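Local coordinates for tRNA dimethylallyltransferase (Bacillus halodurans, PDB 3EXA), which probably transfers a dimethylallyl group from dimethylallyl diphosphate to the adenine at position 37 of tRNAs that read codons beginning with uridine, at residues G46-T51 against D213-E218; M199-L204 against Y270-L275; D222-L227 against K244-Y249. All blocks are in the same frame, centred on the assembly; numbering follows the deposited sequence.

Interaction 1. Residues G46-T51 against D213-E218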
loop_
_atom_site.group_PDB
_atom_site.type_symbol
_atom_site.label_atom_id
_atom_site.label_comp_id
_atom_site.label_asym_id
_atom_site.label_seq_id
_atom_site.Cartn_x
_atom_site.Cartn_y
_atom_site.Cartn_z
ATOM N N GLY A 46 -9.310 18.670 -31.597
ATOM C CA GLY A 46 -8.716 17.345 -31.515
ATOM C C GLY A 46 -9.550 16.319 -30.769
ATOM O O GLY A 46 -9.374 15.121 -30.956
ATOM N N THR A 47 -10.467 16.766 -29.923
ATOM C CA THR A 47 -11.258 15.803 -29.178
ATOM C C THR A 47 -12.693 15.672 -29.675
ATOM O O THR A 47 -13.506 14.979 -29.058
ATOM C CB THR A 47 -11.272 16.143 -27.680
ATOM O OG1 THR A 47 -12.116 17.275 -27.449
ATOM C CG2 THR A 47 -9.867 16.475 -27.203
ATOM N N ALA A 48 -13.002 16.323 -30.796
ATOM C CA ALA A 48 -14.347 16.275 -31.366
ATOM C C ALA A 48 -15.371 16.581 -30.282
ATOM O O ALA A 48 -16.383 15.885 -30.147
ATOM C CB ALA A 48 -14.617 14.902 -31.970
ATOM N N LYS A 49 -15.089 17.626 -29.509
ATOM C CA LYS A 49 -15.958 18.050 -28.416
ATOM C C LYS A 49 -17.341 18.432 -28.930
ATOM O O LYS A 49 -17.476 19.098 -29.962
ATOM C CB LYS A 49 -15.319 19.232 -27.679
ATOM C CG LYS A 49 -15.935 19.532 -26.324
ATOM C CD LYS A 49 -15.065 20.492 -25.514
ATOM C CE LYS A 49 -13.749 19.850 -25.092
ATOM N NZ LYS A 49 -12.805 20.837 -24.507
ATOM N N ILE A 50 -18.371 18.004 -28.206
ATOM C CA ILE A 50 -19.742 18.316 -28.587
ATOM C C ILE A 50 -20.000 19.811 -28.434
ATOM O O ILE A 50 -19.539 20.436 -27.483
ATOM C CB ILE A 50 -20.771 17.552 -27.714
ATOM C CG1 ILE A 50 -22.189 17.979 -28.107
ATOM C CG2 ILE A 50 -20.538 17.852 -26.239
ATOM C CD1 ILE A 50 -23.283 17.168 -27.457
ATOM N N THR A 51 -20.748 20.379 -29.369
ATOM C CA THR A 51 -21.053 21.799 -29.318
ATOM C C THR A 51 -22.357 22.060 -28.570
ATOM O O THR A 51 -23.175 21.160 -28.399
ATOM C CB THR A 51 -21.165 22.376 -30.733
ATOM O OG1 THR A 51 -22.247 21.737 -31.423
ATOM C CG2 THR A 51 -19.865 22.137 -31.500
ATOM N N ASP A 213 -9.677 14.896 -41.529
ATOM C CA ASP A 213 -9.503 16.024 -42.416
ATOM C C ASP A 213 -10.270 17.193 -41.806
ATOM O O ASP A 213 -9.761 18.314 -41.747
ATOM C CB ASP A 213 -10.053 15.719 -43.809
ATOM C CG ASP A 213 -9.464 14.461 -44.413
ATOM O OD1 ASP A 213 -8.265 14.178 -44.209
ATOM O OD2 ASP A 213 -10.215 13.753 -45.119
ATOM N N GLN A 214 -11.492 16.938 -41.345
ATOM C CA GLN A 214 -12.282 18.011 -40.738
ATOM C C GLN A 214 -11.487 18.707 -39.641
ATOM O O GLN A 214 -11.475 19.931 -39.569
ATOM C CB GLN A 214 -13.571 17.470 -40.138
ATOM C CG GLN A 214 -14.807 17.707 -40.962
ATOM C CD GLN A 214 -16.002 16.995 -40.358
ATOM O OE1 GLN A 214 -16.292 17.154 -39.167
ATOM N NE2 GLN A 214 -16.696 16.200 -41.165
HETATM N N MSE A 215 -10.830 17.924 -38.791
HETATM C CA MSE A 215 -10.034 18.496 -37.715
HETATM C C MSE A 215 -8.903 19.349 -38.275
HETATM O O MSE A 215 -8.609 20.425 -37.752
HETATM C CB MSE A 215 -9.429 17.404 -36.833
HETATM C CG MSE A 215 -10.441 16.481 -36.198
HETATM SE SE MSE A 215 -9.639 15.113 -35.098
HETATM C CE MSE A 215 -10.985 15.101 -33.698
ATOM N N VAL A 216 -8.261 18.869 -39.334
ATOM C CA VAL A 216 -7.174 19.626 -39.922
ATOM C C VAL A 216 -7.724 20.924 -40.491
ATOM O O VAL A 216 -7.109 21.970 -40.346
ATOM C CB VAL A 216 -6.472 18.836 -41.024
ATOM C CG1 VAL A 216 -5.389 19.684 -41.653
ATOM C CG2 VAL A 216 -5.884 17.566 -40.440
ATOM N N GLU A 217 -8.891 20.850 -41.120
ATOM C CA GLU A 217 -9.523 22.023 -41.703
ATOM C C GLU A 217 -9.916 23.055 -40.655
ATOM O O GLU A 217 -9.740 24.249 -40.876
ATOM C CB GLU A 217 -10.766 21.619 -42.508
ATOM C CG GLU A 217 -10.456 20.865 -43.803
ATOM C CD GLU A 217 -11.693 20.627 -44.669
ATOM O OE1 GLU A 217 -12.467 21.585 -44.899
ATOM O OE2 GLU A 217 -11.880 19.484 -45.134
ATOM N N GLU A 218 -10.440 22.598 -39.518
ATOM C CA GLU A 218 -10.871 23.500 -38.444
ATOM C C GLU A 218 -9.723 24.120 -37.666
ATOM O O GLU A 218 -9.902 25.134 -37.002
ATOM C CB GLU A 218 -11.789 22.762 -37.471
ATOM C CG GLU A 218 -13.192 22.551 -38.002
ATOM C CD GLU A 218 -13.912 21.410 -37.312
ATOM O OE1 GLU A 218 -15.068 21.131 -37.689
ATOM O OE2 GLU A 218 -13.327 20.784 -36.397
#
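Met215, a selenomethionine near the end of helix 201-218, lays its terminal methyl on the backbone of the loop at Gly46. The CE atom is 3.2 Å from Gly46 O and 3.5 Å from Gly46 C, so it sits over the face of the peptide between Gly46 and Thr47, above the carbonyl oxygen. From there the same methyl reaches the next turn of the chain: CE is 3.7 Å from Ala48 N and 4.0 Å from Ala48 CB, the one apolar side-chain pair of the contact. Met215 gets there with CG opposite the carbonyl carbon (chi1 -58°), a fully stretched chi2 and a bend about the CG-SE bond that swings the methyl onto the loop. The CA atoms of Gly46 and Met215 are 6.4 Å apart, the nearest approach of the two backbones.

Further out, the loop is held by polar bonds that do not involve the helix. Gly46 N is hydrogen-bonded to Glu223 OE1 on the following helix, and Thr47 turns its CB away from Met215 and bonds through OG1 to Met43 O and to Gln38 OE1. Lys49 NZ makes salt bridges to Asp44 and Asp64. Ile45 lies against the Met215 side chain as well.

No hydrogen bond joins the two segments. Contact of a single methyl with a peptide face is soft and weakly directional, so the precise shape of the loop, close to the presumed substrate site around Thr12, probably owes more to the polar bonds around it.

Interaction 2. Residues M199-L204 against Y270-L275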
loop_
_atom_site.group_PDB
_atom_site.type_symbol
_atom_site.label_atom_id
_atom_site.label_comp_id
_atom_site.label_asym_id
_atom_site.label_seq_id
_atom_site.Cartn_x
_atom_site.Cartn_y
_atom_site.Cartn_z
HETATM N N MSE A 199 -21.486 -0.037 -37.209
HETATM C CA MSE A 199 -21.606 0.356 -38.599
HETATM C C MSE A 199 -20.678 -0.518 -39.430
HETATM O O MSE A 199 -19.694 -1.048 -38.917
HETATM C CB MSE A 199 -21.200 1.821 -38.713
HETATM C CG MSE A 199 -21.772 2.585 -39.884
HETATM SE SE MSE A 199 -21.229 4.462 -39.770
HETATM C CE MSE A 199 -22.622 5.137 -38.625
ATOM N N GLU A 200 -21.003 -0.669 -40.709
ATOM C CA GLU A 200 -20.195 -1.464 -41.629
ATOM C C GLU A 200 -18.750 -0.957 -41.645
ATOM O O GLU A 200 -18.507 0.251 -41.606
ATOM C CB GLU A 200 -20.804 -1.400 -43.037
ATOM C CG GLU A 200 -21.843 -2.487 -43.305
ATOM C CD GLU A 200 -22.777 -2.170 -44.475
ATOM O OE1 GLU A 200 -22.299 -1.683 -45.528
ATOM O OE2 GLU A 200 -23.995 -2.425 -44.340
ATOM N N ARG A 201 -17.805 -1.897 -41.695
ATOM C CA ARG A 201 -16.358 -1.625 -41.694
ATOM C C ARG A 201 -15.901 -0.434 -42.530
ATOM O O ARG A 201 -15.466 0.591 -41.999
ATOM C CB ARG A 201 -15.600 -2.877 -42.173
ATOM C CG ARG A 201 -14.075 -2.837 -42.001
ATOM C CD ARG A 201 -13.666 -2.643 -40.534
ATOM N NE ARG A 201 -14.169 -3.693 -39.641
ATOM C CZ ARG A 201 -14.094 -3.657 -38.308
ATOM N NH1 ARG A 201 -13.537 -2.625 -37.685
ATOM N NH2 ARG A 201 -14.585 -4.656 -37.589
ATOM N N ASP A 202 -15.986 -0.598 -43.846
ATOM C CA ASP A 202 -15.562 0.419 -44.798
ATOM C C ASP A 202 -16.204 1.786 -44.612
ATOM O O ASP A 202 -15.542 2.812 -44.771
ATOM C CB ASP A 202 -15.818 -0.076 -46.218
ATOM C CG ASP A 202 -15.037 -1.330 -46.542
ATOM O OD1 ASP A 202 -15.199 -1.853 -47.664
ATOM O OD2 ASP A 202 -14.261 -1.790 -45.675
ATOM N N VAL A 203 -17.493 1.797 -44.291
ATOM C CA VAL A 203 -18.229 3.036 -44.089
ATOM C C VAL A 203 -17.673 3.780 -42.885
ATOM O O VAL A 203 -17.346 4.957 -42.978
ATOM C CB VAL A 203 -19.746 2.747 -43.885
ATOM C CG1 VAL A 203 -20.470 3.992 -43.426
ATOM C CG2 VAL A 203 -20.360 2.266 -45.197
ATOM N N LEU A 204 -17.554 3.076 -41.762
ATOM C CA LEU A 204 -17.035 3.643 -40.530
ATOM C C LEU A 204 -15.640 4.244 -40.706
ATOM O O LEU A 204 -15.349 5.328 -40.184
ATOM C CB LEU A 204 -16.987 2.568 -39.443
ATOM C CG LEU A 204 -16.403 3.078 -38.121
ATOM C CD1 LEU A 204 -17.415 3.991 -37.469
ATOM C CD2 LEU A 204 -16.050 1.921 -37.191
ATOM N N TYR A 270 -7.992 2.587 -33.230
ATOM C CA TYR A 270 -8.597 2.822 -31.928
ATOM C C TYR A 270 -10.103 2.543 -31.940
ATOM O O TYR A 270 -10.672 2.153 -30.921
ATOM C CB TYR A 270 -8.306 4.258 -31.489
ATOM C CG TYR A 270 -8.892 4.641 -30.154
ATOM C CD1 TYR A 270 -10.158 5.218 -30.069
ATOM C CD2 TYR A 270 -8.180 4.434 -28.975
ATOM C CE1 TYR A 270 -10.701 5.581 -28.839
ATOM C CE2 TYR A 270 -8.712 4.790 -27.742
ATOM C CZ TYR A 270 -9.970 5.362 -27.681
ATOM O OH TYR A 270 -10.503 5.703 -26.461
ATOM N N ALA A 271 -10.744 2.740 -33.090
ATOM C CA ALA A 271 -12.174 2.475 -33.204
ATOM C C ALA A 271 -12.355 0.960 -33.156
ATOM O O ALA A 271 -13.204 0.445 -32.428
ATOM C CB ALA A 271 -12.723 3.028 -34.524
ATOM N N LYS A 272 -11.541 0.250 -33.933
ATOM C CA LYS A 272 -11.602 -1.208 -33.977
ATOM C C LYS A 272 -11.410 -1.808 -32.578
ATOM O O LYS A 272 -12.005 -2.833 -32.250
ATOM C CB LYS A 272 -10.526 -1.745 -34.929
ATOM C CG LYS A 272 -10.472 -3.263 -35.062
ATOM C CD LYS A 272 -9.188 -3.686 -35.780
ATOM C CE LYS A 272 -7.951 -3.285 -34.955
ATOM N NZ LYS A 272 -6.633 -3.514 -35.630
ATOM N N ARG A 273 -10.581 -1.167 -31.758
ATOM C CA ARG A 273 -10.335 -1.650 -30.412
ATOM C C ARG A 273 -11.489 -1.320 -29.484
ATOM O O ARG A 273 -11.809 -2.094 -28.586
ATOM C CB ARG A 273 -9.039 -1.058 -29.862
ATOM C CG ARG A 273 -7.899 -2.051 -29.887
ATOM C CD ARG A 273 -6.537 -1.397 -29.997
ATOM N NE ARG A 273 -5.517 -2.428 -30.153
ATOM C CZ ARG A 273 -5.522 -3.344 -31.119
ATOM N NH1 ARG A 273 -4.554 -4.249 -31.181
ATOM N NH2 ARG A 273 -6.489 -3.351 -32.031
ATOM N N GLN A 274 -12.121 -0.176 -29.697
ATOM C CA GLN A 274 -13.238 0.204 -28.851
ATOM C C GLN A 274 -14.431 -0.715 -29.101
ATOM O O GLN A 274 -15.156 -1.073 -28.173
ATOM C CB GLN A 274 -13.606 1.666 -29.100
ATOM C CG GLN A 274 -12.635 2.634 -28.446
ATOM C CD GLN A 274 -12.881 2.781 -26.952
ATOM O OE1 GLN A 274 -13.890 3.363 -26.538
ATOM N NE2 GLN A 274 -11.968 2.247 -26.135
ATOM N N LEU A 275 -14.618 -1.105 -30.359
ATOM C CA LEU A 275 -15.708 -1.998 -30.742
ATOM C C LEU A 275 -15.479 -3.384 -30.145
ATOM O O LEU A 275 -16.401 -4.001 -29.609
ATOM C CB LEU A 275 -15.796 -2.091 -32.268
ATOM C CG LEU A 275 -16.876 -1.228 -32.934
ATOM C CD1 LEU A 275 -16.561 -1.019 -34.406
ATOM C CD2 LEU A 275 -18.221 -1.924 -32.771
#
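Leu204 and Arg201, on the first turn of helix 201-218, face Ala271, Lys272 and Leu275 of helix 256-279, with CA atoms 8.9 Å apart for Leu204 and Ala271 and 9.1 Å apart for Arg201 and Lys272. Side chains make all of the contact. The two leucines reach out to each other tip to tip, Leu204 CD2 to Leu275 CD1 at 4.1 Å, and the same CD2 branch lies 4.4 Å from Ala271 CB. Leu204 is extended toward the partner helix because its CG stands opposite the backbone nitrogen (chi1 178°). All three of these residues are buried.

At the margin, Arg201 and Lys272 cross obliquely. Bends at chi2 and chi3 bring the guanidinium of Arg201 up to the lysine's CB and CG, with NH1 4.1 Å from Lys272 CG. The lysine then turns at chi3 and carries its ammonium off, leaving Lys272 NZ 7.3 Å from Arg201 NH1, which probably eases repulsion between the two cations while the methylene part supplies the contact. The hydroxyl of Tyr205 makes a weak hydrogen bond with Arg201 NH1, and the tyrosine side chain touches Lys272.

Helix 201-218 starts just after strand 191-198, with Glu200 as its N-cap residue and Glu200 N bonded to Thr290 OG1. Beyond the contact, Leu275 packs on Pro11 and Leu204 comes near Val14, both in the glycine-rich loop after strand 4-9. A hydrophobic patch of two helices next to the predicted ATP-binding P-loop (Walker A) results, within the P-loop NTPase-like core of the IPP transferases; residues 272-279 are also thought, from relatives, to contact the substrate tRNA.

Interaction 3. Residues D222-L227 against K244-Y249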
loop_
_atom_site.group_PDB
_atom_site.type_symbol
_atom_site.label_atom_id
_atom_site.label_comp_id
_atom_site.label_asym_id
_atom_site.label_seq_id
_atom_site.Cartn_x
_atom_site.Cartn_y
_atom_site.Cartn_z
ATOM N N ASP A 222 -3.142 24.176 -35.375
ATOM C CA ASP A 222 -3.037 25.382 -34.565
ATOM C C ASP A 222 -3.300 25.047 -33.111
ATOM O O ASP A 222 -2.599 25.527 -32.221
ATOM C CB ASP A 222 -4.050 26.428 -35.017
ATOM C CG ASP A 222 -3.671 27.067 -36.319
ATOM O OD1 ASP A 222 -2.574 27.687 -36.364
ATOM O OD2 ASP A 222 -4.461 26.951 -37.285
ATOM N N GLU A 223 -4.321 24.220 -32.885
ATOM C CA GLU A 223 -4.711 23.803 -31.547
ATOM C C GLU A 223 -3.563 23.087 -30.853
ATOM O O GLU A 223 -3.343 23.282 -29.658
ATOM C CB GLU A 223 -5.943 22.888 -31.608
ATOM C CG GLU A 223 -6.486 22.502 -30.237
ATOM C CD GLU A 223 -7.691 21.584 -30.303
ATOM O OE1 GLU A 223 -7.560 20.449 -30.812
ATOM O OE2 GLU A 223 -8.777 21.994 -29.844
ATOM N N ALA A 224 -2.833 22.260 -31.596
ATOM C CA ALA A 224 -1.691 21.528 -31.039
ATOM C C ALA A 224 -0.574 22.523 -30.743
ATOM O O ALA A 224 0.003 22.510 -29.656
ATOM C CB ALA A 224 -1.200 20.459 -32.036
ATOM N N LYS A 225 -0.274 23.393 -31.705
ATOM C CA LYS A 225 0.778 24.391 -31.517
ATOM C C LYS A 225 0.584 25.241 -30.276
ATOM O O LYS A 225 1.560 25.634 -29.634
ATOM C CB LYS A 225 0.896 25.309 -32.738
ATOM C CG LYS A 225 1.443 24.630 -33.979
ATOM C CD LYS A 225 1.506 25.590 -35.163
ATOM C CE LYS A 225 2.453 26.747 -34.921
ATOM N NZ LYS A 225 2.327 27.738 -36.023
ATOM N N LYS A 226 -0.659 25.542 -29.926
ATOM C CA LYS A 226 -0.894 26.351 -28.735
ATOM C C LYS A 226 -0.514 25.567 -27.473
ATOM O O LYS A 226 0.138 26.107 -26.585
ATOM C CB LYS A 226 -2.356 26.800 -28.676
ATOM C CG LYS A 226 -2.767 27.728 -29.818
ATOM C CD LYS A 226 -4.230 28.147 -29.691
ATOM C CE LYS A 226 -4.642 29.103 -30.802
ATOM N NZ LYS A 226 -6.087 29.469 -30.729
ATOM N N LEU A 227 -0.907 24.298 -27.396
ATOM C CA LEU A 227 -0.566 23.479 -26.238
ATOM C C LEU A 227 0.937 23.243 -26.193
ATOM O O LEU A 227 1.544 23.180 -25.123
ATOM C CB LEU A 227 -1.273 22.134 -26.312
ATOM C CG LEU A 227 -2.799 22.204 -26.208
ATOM C CD1 LEU A 227 -3.369 20.825 -26.464
ATOM C CD2 LEU A 227 -3.212 22.710 -24.828
ATOM N N LYS A 244 -0.776 13.537 -30.156
ATOM C CA LYS A 244 0.579 13.010 -30.193
ATOM C C LYS A 244 1.140 13.017 -31.617
ATOM O O LYS A 244 2.306 13.321 -31.815
ATOM C CB LYS A 244 0.638 11.597 -29.586
ATOM C CG LYS A 244 0.046 10.495 -30.428
ATOM C CD LYS A 244 0.188 9.118 -29.767
ATOM C CE LYS A 244 -0.657 8.099 -30.548
ATOM N NZ LYS A 244 -0.592 6.698 -30.038
ATOM N N GLU A 245 0.314 12.721 -32.612
ATOM C CA GLU A 245 0.802 12.723 -33.982
ATOM C C GLU A 245 1.303 14.107 -34.370
ATOM O O GLU A 245 2.357 14.250 -34.999
ATOM C CB GLU A 245 -0.289 12.289 -34.944
ATOM C CG GLU A 245 -0.781 10.870 -34.718
ATOM C CD GLU A 245 -1.817 10.749 -33.619
ATOM O OE1 GLU A 245 -2.411 11.780 -33.214
ATOM O OE2 GLU A 245 -2.057 9.604 -33.173
HETATM N N MSE A 246 0.556 15.136 -33.997
HETATM C CA MSE A 246 0.977 16.490 -34.311
HETATM C C MSE A 246 2.276 16.813 -33.561
HETATM O O MSE A 246 3.158 17.485 -34.094
HETATM C CB MSE A 246 -0.125 17.491 -33.950
HETATM C CG MSE A 246 -1.374 17.359 -34.811
HETATM SE SE MSE A 246 -1.019 17.490 -36.742
HETATM C CE MSE A 246 -1.346 15.629 -37.228
ATOM N N TYR A 247 2.413 16.325 -32.333
ATOM C CA TYR A 247 3.631 16.591 -31.584
ATOM C C TYR A 247 4.874 16.021 -32.282
ATOM O O TYR A 247 5.935 16.649 -32.280
ATOM C CB TYR A 247 3.517 16.061 -30.155
ATOM C CG TYR A 247 2.985 17.078 -29.166
ATOM C CD1 TYR A 247 3.605 17.246 -27.930
ATOM C CD2 TYR A 247 1.869 17.869 -29.454
ATOM C CE1 TYR A 247 3.139 18.171 -27.000
ATOM C CE2 TYR A 247 1.390 18.801 -28.518
ATOM C CZ TYR A 247 2.041 18.939 -27.290
ATOM O OH TYR A 247 1.615 19.848 -26.344
ATOM N N ASP A 248 4.768 14.838 -32.877
ATOM C CA ASP A 248 5.921 14.299 -33.598
ATOM C C ASP A 248 6.250 15.246 -34.748
ATOM O O ASP A 248 7.417 15.506 -35.035
ATOM C CB ASP A 248 5.631 12.904 -34.156
ATOM C CG ASP A 248 5.698 11.834 -33.095
ATOM O OD1 ASP A 248 6.764 11.673 -32.458
ATOM O OD2 ASP A 248 4.683 11.145 -32.889
ATOM N N TYR A 249 5.216 15.752 -35.418
ATOM C CA TYR A 249 5.420 16.691 -36.520
ATOM C C TYR A 249 6.118 17.952 -36.006
ATOM O O TYR A 249 7.119 18.396 -36.571
ATOM C CB TYR A 249 4.082 17.084 -37.165
ATOM C CG TYR A 249 4.168 18.365 -37.973
ATOM C CD1 TYR A 249 4.928 18.423 -39.145
ATOM C CD2 TYR A 249 3.531 19.537 -37.542
ATOM C CE1 TYR A 249 5.055 19.608 -39.867
ATOM C CE2 TYR A 249 3.653 20.731 -38.258
ATOM C CZ TYR A 249 4.420 20.755 -39.420
ATOM O OH TYR A 249 4.569 21.913 -40.141
#
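Ala224 and Met246 provide the apolar contact, where helices 220-229 and 244-251 cross steeply. Over these segments the axes run at 73° (signed -73°) and approach to 9.7 Å. Ala224 CB meets Met246 CB at 3.7 Å, and the CA atoms of the pair are 6.6 Å apart, a closeness that the small alanine permits. Beyond CB the selenomethionine bends at chi2 (-55°) and again at chi3, so that its end leads away from the helix it faces; the side chain also packs on Ala259 of helix 256-279.

Aromatic contact comes from Tyr247, one residue on. Its ring passes the first helix with CE2 4.1 Å from Ala224 O, and the hydroxyl ends against Leu227: Tyr247 OH is 3.5 Å from Leu227 C and 3.7 Å from Leu227 CB. These are packing distances. The hydrogen bond of this buried OH goes to Ile232 O, in the chain that links the two helices, which ties the ring's far end to the loop. Tyr228 adds an edge-to-face stack on the same ring.

Polar bonds lie round the contact, not across it. Glu223 OE2 takes the amide of Ile45 and OE1 the hydroxyl of Tyr243, joining helix 220-229 to two loops. From the other helix, Glu245 OE2 is bonded to Asn266 ND2.

The result is a steeply crossed pair of helices linked by a long loop, among the helices that follow strand 191-198; residues 239-244, the end of the loop and the first residue of the second helix, are by similarity a tRNA-contacting region of this family.

Overall arrangement
Five of the six segments follow strand 191-198 of the parallel sheet and lie on or at the start of helices; loop 46-51 comes from earlier in the chain. Interactions 1 and 2 share helix 201-218 near its opposite ends, their centres 19 Å apart, and their segments alternate along the chain. Interaction 3 is nested inside the chain loop closed by interaction 2, 25 Å away between centres. It is 13 Å from interaction 1 and touches it through Gly46 and Glu223. Interaction 2 lies beside the predicted P-loop; interaction 1 sets loop 46-51 on helix 201-218, and interaction 3 packs helix 220-229 on helix 244-251, which begins at the end of the presumed tRNA-contacting segment 239-244.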